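Local coordinates for deoxyuridine 5'-triphosphate nucleotidohydrolase (Entamoeba histolytica, PDB 3LQW), which probably hydrolyses dUTP to dUMP and diphosphate with the help of magnesium, supplying the precursor of thymidine nucleotides and keeping uracil out of DNA, at residues Leu26-Leu31 with Ala35-Arg40. Numbering follows the deposited sequence.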
loop_
_atom_site.group_PDB
_atom_site.type_symbol
_atom_site.label_atom_id
_atom_site.label_comp_id
_atom_site.label_asym_id
_atom_site.label_seq_id
_atom_site.Cartn_x
_atom_site.Cartn_y
_atom_site.Cartn_z
ATOM N N LEU A 26 13.372 -15.652 -3.697
ATOM C CA LEU A 26 13.334 -14.989 -2.391
ATOM C C LEU A 26 14.059 -15.928 -1.432
ATOM O O LEU A 26 13.575 -17.046 -1.192
ATOM C CB LEU A 26 11.886 -14.777 -1.920
ATOM C CG LEU A 26 11.776 -14.197 -0.504
ATOM C CD1 LEU A 26 12.224 -12.696 -0.496
ATOM C CD2 LEU A 26 10.338 -14.307 0.038
ATOM N N LEU A 27 15.179 -15.491 -0.876
ATOM C CA LEU A 27 15.903 -16.305 0.115
ATOM C C LEU A 27 15.367 -15.963 1.496
ATOM O O LEU A 27 15.140 -14.773 1.806
ATOM C CB LEU A 27 17.412 -16.068 0.066
ATOM C CG LEU A 27 18.090 -16.312 -1.252
ATOM C CD1 LEU A 27 19.577 -15.955 -1.089
ATOM C CD2 LEU A 27 17.895 -17.727 -1.745
ATOM N N VAL A 28 15.192 -16.980 2.328
ATOM C CA VAL A 28 14.645 -16.833 3.667
ATOM C C VAL A 28 15.562 -17.495 4.674
ATOM O O VAL A 28 15.919 -18.678 4.507
ATOM C CB VAL A 28 13.241 -17.464 3.781
ATOM C CG1 VAL A 28 12.719 -17.324 5.228
ATOM C CG2 VAL A 28 12.285 -16.890 2.756
ATOM N N LYS A 29 15.960 -16.777 5.711
ATOM C CA LYS A 29 16.741 -17.307 6.845
ATOM C C LYS A 29 15.844 -17.383 8.070
ATOM O O LYS A 29 15.251 -16.368 8.461
ATOM C CB LYS A 29 17.962 -16.432 7.127
ATOM C CG LYS A 29 18.763 -16.895 8.354
ATOM C CD LYS A 29 19.853 -15.934 8.710
ATOM C CE LYS A 29 20.599 -16.390 9.963
ATOM N NZ LYS A 29 21.702 -15.465 10.308
ATOM N N LYS A 30 15.723 -18.560 8.688
ATOM C CA LYS A 30 15.085 -18.692 9.971
ATOM C C LYS A 30 16.015 -18.133 11.032
ATOM O O LYS A 30 17.153 -18.596 11.196
ATOM C CB LYS A 30 14.758 -20.156 10.260
ATOM C CG LYS A 30 13.766 -20.810 9.383
ATOM C CD LYS A 30 13.445 -22.267 9.878
ATOM C CE LYS A 30 12.527 -23.024 8.982
ATOM N NZ LYS A 30 12.443 -24.481 9.366
ATOM N N LEU A 31 15.550 -17.178 11.815
ATOM C CA LEU A 31 16.315 -16.611 12.900
ATOM C C LEU A 31 16.169 -17.388 14.215
ATOM O O LEU A 31 17.000 -17.194 15.134
ATOM C CB LEU A 31 15.911 -15.148 13.120
ATOM C CG LEU A 31 16.103 -14.286 11.863
ATOM C CD1 LEU A 31 15.627 -12.865 12.185
ATOM C CD2 LEU A 31 17.542 -14.319 11.359
ATOM N N ALA A 35 10.731 -20.849 13.533
ATOM C CA ALA A 35 10.141 -19.904 12.559
ATOM C C ALA A 35 9.541 -20.680 11.389
ATOM O O ALA A 35 10.043 -21.747 11.004
ATOM C CB ALA A 35 11.192 -18.952 12.060
ATOM N N ILE A 36 8.498 -20.145 10.775
ATOM C CA ILE A 36 7.858 -20.729 9.614
ATOM C C ILE A 36 8.272 -19.969 8.370
ATOM O O ILE A 36 8.070 -18.745 8.279
ATOM C CB ILE A 36 6.325 -20.739 9.765
ATOM C CG1 ILE A 36 5.905 -21.539 11.000
ATOM C CG2 ILE A 36 5.668 -21.320 8.527
ATOM C CD1 ILE A 36 4.429 -21.396 11.359
ATOM N N VAL A 37 8.838 -20.662 7.398
ATOM C CA VAL A 37 9.198 -20.034 6.142
ATOM C C VAL A 37 7.912 -19.528 5.449
ATOM O O VAL A 37 6.957 -20.268 5.290
ATOM C CB VAL A 37 9.968 -21.011 5.200
ATOM C CG1 VAL A 37 10.267 -20.373 3.872
ATOM C CG2 VAL A 37 11.261 -21.478 5.846
ATOM N N PRO A 38 7.907 -18.258 5.031
ATOM C CA PRO A 38 6.761 -17.732 4.295
ATOM C C PRO A 38 6.410 -18.566 3.085
ATOM O O PRO A 38 7.316 -19.110 2.415
ATOM C CB PRO A 38 7.204 -16.314 3.925
ATOM C CG PRO A 38 8.074 -15.931 5.086
ATOM C CD PRO A 38 8.864 -17.194 5.380
ATOM N N THR A 39 5.125 -18.645 2.796
ATOM C CA THR A 39 4.603 -19.533 1.755
ATOM C C THR A 39 3.742 -18.814 0.736
ATOM O O THR A 39 2.950 -17.939 1.077
ATOM C CB THR A 39 3.710 -20.656 2.381
ATOM O OG1 THR A 39 2.691 -20.057 3.203
ATOM C CG2 THR A 39 4.530 -21.576 3.238
ATOM N N ARG A 40 3.835 -19.206 -0.529
ATOM C CA ARG A 40 2.925 -18.697 -1.532
ATOM C C ARG A 40 1.674 -19.616 -1.572
ATOM O O ARG A 40 1.829 -20.825 -1.687
ATOM C CB ARG A 40 3.660 -18.602 -2.870
ATOM C CG ARG A 40 3.212 -17.451 -3.727
ATOM C CD ARG A 40 3.926 -17.420 -5.044
ATOM N NE ARG A 40 5.226 -16.731 -5.056
ATOM C CZ ARG A 40 5.384 -15.402 -5.048
ATOM N NH1 ARG A 40 4.323 -14.611 -4.976
ATOM N NH2 ARG A 40 6.593 -14.872 -5.137
HETATM O O HOH W 1 10.847 -24.245 11.556
#
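Val-28 and Lys-30, on the strand that opens the modelled dUTPase fold, meet Ala-35, Val-37 and Pro-38 where the chain returns after a short turn and passes from one antiparallel beta sheet of the jelly-roll-like trimeric enzyme to the other. The apolar part centres on Val-28. Val-28 CG1, anti to the backbone N (chi1 178°), lies 3.9 Å from Pro-38 CD, the two side chains meeting tip to tip, and 4.1 Å from Val-37 CG1. The two valine side chains cross at a slant, Val-37 CG1 sitting near CB and both methyls of Val-28. Val-28 also packs on Val-70 and on Ile-142 of the second subunit, whose strand runs parallel beside residues 26-28 and continues the sheet across the interface, and Pro-38 packs on Ile-48 and Leu-50.

Lys-30 makes the other half of the contact with its aliphatic chain. Extended beyond CG, it runs past the Ala-35 methyl, Lys-30 CG being 4.2 Å from Ala-35 CB, and crosses Val-37 at about a right angle, where Lys-30 CE lies 3.7 Å from Val-37 CG2. Lys-30 CE also comes within 3.4 Å of Ala-35 O, a carbon-oxygen contact that brings the ammonium close to this carbonyl. The charged end is bridged by water to the backbone of Ala-35: Lys-30 NZ donates to a water 2.7 Å away, which in turn donates to Ala-35 O, also at 2.7 Å.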